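Local atomic coordinates of acyl-coenzyme A oxidase 1 (Yarrowia lipolytica, PDB entry 5Y9D), a protein that catalyses the FAD-dependent oxidation of saturated acyl-CoAs to trans-2-enoyl-CoAs, passing electrons to oxygen to give hydrogen peroxide in fatty acid beta-oxidation. Residues L327-G341 with K350-L364. Numbering follows the deposited sequence.
Sequences LTIALRYACVRRQFG and KIIDYPYHQRRLLPL. With FAD (flavin-adenine dinucleotide), chain D.
Leu331 lays CD2 alongside Leu361, 3.5 Å from Leu361 CD1, the two side chains pointing opposite ways where segments 327-334 and 355-364 run roughly antiparallel, their axes 151° apart. Ile352 N donates to Ala334 O, and Ile351 N reaches Arg337 O at 2.9 Å with an N-H...O angle of 155°. Ile351 turns CG1 in between its backbone N and carbonyl carbon (chi1 60°), against Ala334, while its CG2 lies 3.4 Å from FAD O4B. Lys350 NZ meets a lone pair of Cys335 O at 3.2 Å and also forms salt bridges with Glu32 and Glu36. At the cofactor, Tyr354 OH donates to Gln339 O at 2.6 Å, in the carbonyl plane and at the ring edge, and one ring face covers the adenine, with Tyr354 CE2 3.2 Å from FAD C6A. A leucine in place of Tyr354 would probably leave Gln339 O without this donor and the adenine without this flat cover on one face. Arg337, its chain bent at chi2, directs NE to FAD O1A at 2.8 Å, and NH2 joins it there. Within this contact, an aromatic face thus takes the adenine and a guanidinium the phosphate, its positive charge probably offsetting the negative charge of the pyrophosphate.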
loop_
_atom_site.group_PDB
_atom_site.type_symbol
_atom_site.label_atom_id
_atom_site.label_comp_id
_atom_site.label_asym_id
_atom_site.label_seq_id
_atom_site.Cartn_x
_atom_site.Cartn_y
_atom_site.Cartn_z
ATOM N N LEU A 327 12.844 -7.326 -0.068
ATOM C CA LEU A 327 14.071 -6.577 0.227
ATOM C C LEU A 327 15.233 -7.086 -0.638
ATOM O O LEU A 327 16.057 -6.293 -1.127
ATOM C CB LEU A 327 14.416 -6.660 1.698
ATOM C CG LEU A 327 13.709 -5.607 2.539
ATOM C CD1 LEU A 327 13.473 -6.168 3.918
ATOM C CD2 LEU A 327 14.524 -4.307 2.623
ATOM N N THR A 328 15.274 -8.402 -0.870
ATOM C CA THR A 328 16.254 -8.950 -1.784
ATOM C C THR A 328 16.046 -8.473 -3.234
ATOM O O THR A 328 16.994 -8.186 -3.933
ATOM C CB THR A 328 16.300 -10.465 -1.705
ATOM O OG1 THR A 328 16.730 -10.840 -0.398
ATOM C CG2 THR A 328 17.285 -11.070 -2.732
ATOM N N ILE A 329 14.824 -8.364 -3.703
ATOM C CA ILE A 329 14.662 -7.842 -5.044
ATOM C C ILE A 329 15.238 -6.423 -5.113
ATOM O O ILE A 329 16.171 -6.154 -5.836
ATOM C CB ILE A 329 13.177 -7.840 -5.463
ATOM C CG1 ILE A 329 12.703 -9.274 -5.593
ATOM C CG2 ILE A 329 12.988 -7.044 -6.758
ATOM C CD1 ILE A 329 11.209 -9.407 -5.629
ATOM N N ALA A 330 14.674 -5.537 -4.314
ATOM C CA ALA A 330 15.054 -4.121 -4.285
ATOM C C ALA A 330 16.563 -3.857 -4.104
ATOM O O ALA A 330 17.130 -3.045 -4.828
ATOM C CB ALA A 330 14.265 -3.417 -3.192
ATOM N N LEU A 331 17.184 -4.509 -3.128
ATOM C CA LEU A 331 18.561 -4.243 -2.787
ATOM C C LEU A 331 19.539 -4.819 -3.803
ATOM O O LEU A 331 20.607 -4.243 -3.990
ATOM C CB LEU A 331 18.923 -4.793 -1.391
ATOM C CG LEU A 331 18.333 -4.061 -0.185
ATOM C CD1 LEU A 331 18.603 -4.845 1.083
ATOM C CD2 LEU A 331 18.874 -2.639 -0.075
ATOM N N ARG A 332 19.229 -5.964 -4.420
ATOM C CA ARG A 332 20.054 -6.441 -5.549
ATOM C C ARG A 332 19.943 -5.498 -6.765
ATOM O O ARG A 332 20.917 -5.269 -7.475
ATOM C CB ARG A 332 19.698 -7.855 -5.968
ATOM C CG ARG A 332 20.301 -8.968 -5.105
ATOM C CD ARG A 332 19.648 -10.291 -5.479
ATOM N NE ARG A 332 20.191 -11.375 -4.674
ATOM C CZ ARG A 332 19.795 -12.645 -4.703
ATOM N NH1 ARG A 332 18.831 -13.049 -5.523
ATOM N NH2 ARG A 332 20.382 -13.512 -3.900
ATOM N N TYR A 333 18.746 -4.981 -7.001
ATOM C CA TYR A 333 18.543 -3.995 -8.019
ATOM C C TYR A 333 19.282 -2.701 -7.693
ATOM O O TYR A 333 19.780 -2.076 -8.617
ATOM C CB TYR A 333 17.062 -3.716 -8.218
ATOM C CG TYR A 333 16.788 -2.795 -9.371
ATOM C CD1 TYR A 333 17.166 -3.135 -10.638
ATOM C CD2 TYR A 333 16.119 -1.575 -9.189
ATOM C CE1 TYR A 333 16.917 -2.295 -11.708
ATOM C CE2 TYR A 333 15.855 -0.738 -10.257
ATOM C CZ TYR A 333 16.271 -1.102 -11.515
ATOM O OH TYR A 333 16.012 -0.287 -12.608
ATOM N N ALA A 334 19.374 -2.320 -6.410
ATOM C CA ALA A 334 20.037 -1.068 -5.991
ATOM C C ALA A 334 21.518 -1.097 -6.259
ATOM O O ALA A 334 22.135 -0.080 -6.586
ATOM C CB ALA A 334 19.826 -0.803 -4.494
ATOM N N CYS A 335 22.097 -2.255 -6.041
ATOM C CA CYS A 335 23.485 -2.483 -6.333
ATOM C C CYS A 335 23.828 -2.478 -7.826
ATOM O O CYS A 335 24.988 -2.459 -8.173
ATOM C CB CYS A 335 23.902 -3.821 -5.765
ATOM S SG CYS A 335 23.848 -3.892 -3.975
ATOM N N VAL A 336 22.854 -2.540 -8.715
ATOM C CA VAL A 336 23.196 -2.528 -10.136
ATOM C C VAL A 336 22.631 -1.331 -10.910
ATOM O O VAL A 336 23.207 -0.912 -11.887
ATOM C CB VAL A 336 22.829 -3.856 -10.832
ATOM C CG1 VAL A 336 23.730 -4.967 -10.326
ATOM C CG2 VAL A 336 21.357 -4.221 -10.664
ATOM N N ARG A 337 21.532 -0.759 -10.442
ATOM C CA ARG A 337 20.922 0.375 -11.114
ATOM C C ARG A 337 21.768 1.630 -10.901
ATOM O O ARG A 337 22.282 1.866 -9.795
ATOM C CB ARG A 337 19.499 0.550 -10.587
ATOM C CG ARG A 337 18.766 1.722 -11.127
ATOM C CD ARG A 337 18.670 1.693 -12.620
ATOM N NE ARG A 337 17.657 2.646 -13.050
ATOM C CZ ARG A 337 17.063 2.610 -14.229
ATOM N NH1 ARG A 337 17.379 1.674 -15.087
ATOM N NH2 ARG A 337 16.125 3.502 -14.530
ATOM N N ARG A 338 21.970 2.378 -11.972
ATOM C CA ARG A 338 22.692 3.623 -11.900
ATOM C C ARG A 338 21.821 4.760 -12.399
ATOM O O ARG A 338 21.238 4.683 -13.451
ATOM C CB ARG A 338 23.975 3.558 -12.722
ATOM C CG ARG A 338 25.006 2.533 -12.291
ATOM C CD ARG A 338 26.076 2.452 -13.360
ATOM N NE ARG A 338 27.105 1.456 -13.131
ATOM C CZ ARG A 338 28.102 1.603 -12.280
ATOM N NH1 ARG A 338 28.195 2.691 -11.554
ATOM N NH2 ARG A 338 28.997 0.658 -12.141
ATOM N N GLN A 339 21.706 5.812 -11.615
ATOM C CA GLN A 339 21.075 7.030 -12.075
ATOM C C GLN A 339 21.818 8.250 -11.551
ATOM O O GLN A 339 21.992 8.384 -10.359
ATOM C CB GLN A 339 19.601 7.037 -11.679
ATOM C CG GLN A 339 18.679 7.688 -12.681
ATOM C CD GLN A 339 18.511 6.935 -13.976
ATOM O OE1 GLN A 339 19.177 5.961 -14.245
ATOM N NE2 GLN A 339 17.615 7.411 -14.790
ATOM N N PHE A 340 22.281 9.123 -12.451
ATOM C CA PHE A 340 22.825 10.465 -12.148
ATOM C C PHE A 340 24.298 10.664 -11.787
ATOM O O PHE A 340 24.727 11.775 -11.588
ATOM C CB PHE A 340 22.001 11.143 -11.059
ATOM C CG PHE A 340 20.635 11.537 -11.491
ATOM C CD1 PHE A 340 20.452 12.588 -12.345
ATOM C CD2 PHE A 340 19.537 10.853 -11.034
ATOM C CE1 PHE A 340 19.198 12.945 -12.745
ATOM C CE2 PHE A 340 18.281 11.203 -11.431
ATOM C CZ PHE A 340 18.114 12.254 -12.290
ATOM N N GLY A 341 25.085 9.618 -11.732
ATOM C CA GLY A 341 26.458 9.724 -11.265
ATOM C C GLY A 341 27.581 10.257 -12.152
ATOM O O GLY A 341 27.378 10.559 -13.309
ATOM N N LYS A 350 25.587 4.197 -8.726
ATOM C CA LYS A 350 24.736 3.098 -8.256
ATOM C C LYS A 350 23.773 3.564 -7.176
ATOM O O LYS A 350 24.225 4.066 -6.153
ATOM C CB LYS A 350 25.629 2.027 -7.654
ATOM C CG LYS A 350 26.363 1.215 -8.704
ATOM C CD LYS A 350 27.706 0.686 -8.196
ATOM C CE LYS A 350 27.582 -0.223 -6.988
ATOM N NZ LYS A 350 27.926 -1.625 -7.345
ATOM N N ILE A 351 22.465 3.366 -7.362
ATOM C CA ILE A 351 21.522 3.988 -6.441
ATOM C C ILE A 351 21.816 3.642 -4.976
ATOM O O ILE A 351 21.645 4.484 -4.107
ATOM C CB ILE A 351 20.024 3.804 -6.820
ATOM C CG1 ILE A 351 19.592 2.329 -6.889
ATOM C CG2 ILE A 351 19.720 4.478 -8.132
ATOM C CD1 ILE A 351 18.165 2.162 -7.402
ATOM N N ILE A 352 22.311 2.439 -4.728
ATOM C CA ILE A 352 22.728 1.990 -3.394
ATOM C C ILE A 352 23.873 2.788 -2.774
ATOM O O ILE A 352 24.084 2.715 -1.566
ATOM C CB ILE A 352 23.209 0.511 -3.433
ATOM C CG1 ILE A 352 23.253 -0.152 -2.048
ATOM C CG2 ILE A 352 24.593 0.427 -4.077
ATOM C CD1 ILE A 352 22.008 0.043 -1.206
ATOM N N ASP A 353 24.648 3.504 -3.583
ATOM C CA ASP A 353 25.705 4.363 -3.043
ATOM C C ASP A 353 25.157 5.744 -2.593
ATOM O O ASP A 353 25.825 6.433 -1.822
ATOM C CB ASP A 353 26.864 4.504 -4.046
ATOM C CG ASP A 353 27.780 3.273 -4.084
ATOM O OD1 ASP A 353 27.974 2.647 -3.049
ATOM O OD2 ASP A 353 28.326 2.924 -5.153
ATOM N N TYR A 354 23.962 6.154 -3.052
ATOM C CA TYR A 354 23.335 7.383 -2.518
ATOM C C TYR A 354 22.826 7.132 -1.103
ATOM O O TYR A 354 22.023 6.259 -0.909
ATOM C CB TYR A 354 22.144 7.820 -3.351
ATOM C CG TYR A 354 22.439 8.331 -4.729
ATOM C CD1 TYR A 354 23.426 9.287 -4.951
ATOM C CD2 TYR A 354 21.704 7.885 -5.824
ATOM C CE1 TYR A 354 23.661 9.781 -6.221
ATOM C CE2 TYR A 354 21.943 8.362 -7.091
ATOM C CZ TYR A 354 22.924 9.317 -7.296
ATOM O OH TYR A 354 23.196 9.784 -8.588
ATOM N N PRO A 355 23.285 7.897 -0.112
ATOM C CA PRO A 355 22.851 7.715 1.304
ATOM C C PRO A 355 21.341 7.682 1.622
ATOM O O PRO A 355 20.940 6.955 2.567
ATOM C CB PRO A 355 23.515 8.878 2.038
ATOM C CG PRO A 355 24.748 9.154 1.231
ATOM C CD PRO A 355 24.446 8.801 -0.216
ATOM N N TYR A 356 20.505 8.392 0.875
ATOM C CA TYR A 356 19.060 8.334 1.151
ATOM C C TYR A 356 18.439 6.962 0.851
ATOM O O TYR A 356 17.547 6.495 1.568
ATOM C CB TYR A 356 18.230 9.423 0.431
ATOM C CG TYR A 356 16.902 9.623 1.147
ATOM C CD1 TYR A 356 16.875 10.028 2.483
ATOM C CD2 TYR A 356 15.695 9.352 0.524
ATOM C CE1 TYR A 356 15.684 10.183 3.165
ATOM C CE2 TYR A 356 14.489 9.516 1.195
ATOM C CZ TYR A 356 14.485 9.931 2.515
ATOM O OH TYR A 356 13.299 10.087 3.214
ATOM N N HIS A 357 18.927 6.331 -0.201
ATOM C CA HIS A 357 18.426 5.041 -0.639
ATOM C C HIS A 357 18.784 4.007 0.404
ATOM O O HIS A 357 17.998 3.105 0.686
ATOM C CB HIS A 357 19.024 4.703 -2.004
ATOM C CG HIS A 357 18.207 3.742 -2.810
ATOM N ND1 HIS A 357 17.155 4.145 -3.604
ATOM C CD2 HIS A 357 18.302 2.405 -2.965
ATOM C CE1 HIS A 357 16.629 3.096 -4.205
ATOM N NE2 HIS A 357 17.306 2.026 -3.827
ATOM N N GLN A 358 19.953 4.166 1.012
ATOM C CA GLN A 358 20.367 3.283 2.076
ATOM C C GLN A 358 19.390 3.416 3.236
ATOM O O GLN A 358 18.858 2.419 3.763
ATOM C CB GLN A 358 21.776 3.642 2.551
ATOM C CG GLN A 358 22.827 3.621 1.444
ATOM C CD GLN A 358 24.238 3.810 1.958
ATOM O OE1 GLN A 358 24.459 4.117 3.121
ATOM N NE2 GLN A 358 25.205 3.640 1.077
ATOM N N ARG A 359 19.103 4.644 3.632
ATOM C CA ARG A 359 18.188 4.789 4.747
ATOM C C ARG A 359 16.733 4.386 4.376
ATOM O O ARG A 359 15.968 4.019 5.245
ATOM C CB ARG A 359 18.302 6.169 5.386
ATOM C CG ARG A 359 17.249 7.157 4.962
ATOM C CD ARG A 359 17.544 8.525 5.568
ATOM N NE ARG A 359 17.444 8.552 7.029
ATOM C CZ ARG A 359 18.465 8.708 7.871
ATOM N NH1 ARG A 359 18.228 8.738 9.168
ATOM N NH2 ARG A 359 19.710 8.837 7.441
ATOM N N ARG A 360 16.358 4.408 3.101
ATOM C CA ARG A 360 15.065 3.871 2.734
ATOM C C ARG A 360 15.054 2.360 2.962
ATOM O O ARG A 360 14.069 1.835 3.506
ATOM C CB ARG A 360 14.690 4.177 1.292
ATOM C CG ARG A 360 14.382 5.636 1.010
ATOM C CD ARG A 360 14.519 5.918 -0.487
ATOM N NE ARG A 360 13.481 5.225 -1.233
ATOM C CZ ARG A 360 13.202 5.406 -2.521
ATOM N NH1 ARG A 360 13.902 6.251 -3.279
ATOM N NH2 ARG A 360 12.203 4.716 -3.059
ATOM N N LEU A 361 16.144 1.662 2.613
ATOM C CA LEU A 361 16.071 0.194 2.594
ATOM C C LEU A 361 16.716 -0.565 3.743
ATOM O O LEU A 361 16.151 -1.541 4.223
ATOM C CB LEU A 361 16.608 -0.342 1.282
ATOM C CG LEU A 361 15.849 0.176 0.056
ATOM C CD1 LEU A 361 16.551 -0.317 -1.200
ATOM C CD2 LEU A 361 14.370 -0.219 0.072
ATOM N N LEU A 362 17.894 -0.131 4.169
ATOM C CA LEU A 362 18.690 -0.923 5.106
ATOM C C LEU A 362 18.059 -1.039 6.501
ATOM O O LEU A 362 18.147 -2.080 7.169
ATOM C CB LEU A 362 20.106 -0.358 5.167
ATOM C CG LEU A 362 20.849 -0.451 3.817
ATOM C CD1 LEU A 362 22.315 -0.071 3.971
ATOM C CD2 LEU A 362 20.748 -1.845 3.195
ATOM N N PRO A 363 17.370 0.011 6.946
ATOM C CA PRO A 363 16.719 -0.193 8.233
ATOM C C PRO A 363 15.598 -1.210 8.126
ATOM O O PRO A 363 15.412 -2.028 9.017
ATOM C CB PRO A 363 16.187 1.190 8.594
ATOM C CG PRO A 363 16.911 2.159 7.675
ATOM C CD PRO A 363 17.235 1.381 6.439
ATOM N N LEU A 364 14.877 -1.162 7.025
ATOM C CA LEU A 364 13.903 -2.191 6.703
ATOM C C LEU A 364 14.575 -3.578 6.622
ATOM O O LEU A 364 14.023 -4.572 7.135
ATOM C CB LEU A 364 13.129 -1.817 5.417
ATOM C CG LEU A 364 12.493 -0.406 5.389
ATOM C CD1 LEU A 364 11.838 -0.100 4.052
ATOM C CD2 LEU A 364 11.496 -0.171 6.524
HETATM P PA FAD D . 15.129 5.738 -11.560
HETATM O O1A FAD D . 16.179 4.783 -11.957
HETATM O O2A FAD D . 15.218 7.149 -11.930
HETATM O O5B FAD D . 15.027 5.618 -10.001
HETATM C C5B FAD D . 15.306 4.406 -9.335
HETATM C C4B FAD D . 15.251 4.617 -7.837
HETATM O O4B FAD D . 16.463 5.207 -7.391
HETATM C C3B FAD D . 14.120 5.547 -7.456
HETATM O O3B FAD D . 13.450 5.021 -6.327
HETATM C C2B FAD D . 14.795 6.848 -7.102
HETATM O O2B FAD D . 14.206 7.485 -5.979
HETATM C C1B FAD D . 16.219 6.465 -6.783
HETATM N N9A FAD D . 17.092 7.540 -7.290
HETATM C C8A FAD D . 17.270 7.891 -8.560
HETATM N N7A FAD D . 18.119 8.927 -8.649
HETATM C C5A FAD D . 18.487 9.263 -7.411
HETATM C C6A FAD D . 19.360 10.271 -6.770
HETATM N N6A FAD D . 20.042 11.160 -7.496
HETATM N N1A FAD D . 19.461 10.278 -5.440
HETATM C C2A FAD D . 18.797 9.404 -4.700
HETATM N N3A FAD D . 17.999 8.473 -5.207
HETATM C C4A FAD D . 17.800 8.346 -6.523
HETATM N N1 FAD D . 7.968 7.304 -19.801
HETATM C C2 FAD D . 7.752 7.898 -20.972
HETATM O O2 FAD D . 8.670 8.518 -21.488
HETATM N N3 FAD D . 6.597 7.840 -21.605
HETATM C C4 FAD D . 5.572 7.193 -21.101
HETATM O O4 FAD D . 4.518 7.162 -21.718
HETATM C C4X FAD D . 5.714 6.513 -19.815
HETATM N N5 FAD D . 4.710 5.844 -19.253
HETATM C C5X FAD D . 4.883 5.234 -18.081
HETATM C C6 FAD D . 3.829 4.542 -17.546
HETATM C C7 FAD D . 3.975 3.906 -16.348
HETATM C C7M FAD D . 2.818 3.161 -15.765
HETATM C C8 FAD D . 5.267 3.964 -15.641
HETATM C C8M FAD D . 5.417 3.262 -14.330
HETATM C C9 FAD D . 6.330 4.663 -16.172
HETATM C C9A FAD D . 6.178 5.296 -17.378
HETATM N N10 FAD D . 7.236 6.006 -17.944
HETATM C C10 FAD D . 7.019 6.613 -19.174
HETATM C "C1'" FAD D . 8.537 6.082 -17.297
HETATM C "C2'" FAD D . 8.489 6.807 -15.977
HETATM O "O2'" FAD D . 8.564 8.181 -16.276
HETATM C "C3'" FAD D . 9.690 6.413 -15.143
HETATM O "O3'" FAD D . 9.326 5.293 -14.367
HETATM C "C4'" FAD D . 10.168 7.510 -14.205
HETATM O "O4'" FAD D . 10.142 8.769 -14.867
HETATM C "C5'" FAD D . 11.597 7.283 -13.774
HETATM O "O5'" FAD D . 11.726 6.004 -13.203
HETATM P P FAD D . 13.040 5.197 -13.389
HETATM O O1P FAD D . 12.664 3.829 -13.705
HETATM O O2P FAD D . 13.910 5.946 -14.293
HETATM O O3P FAD D . 13.691 5.194 -11.958
#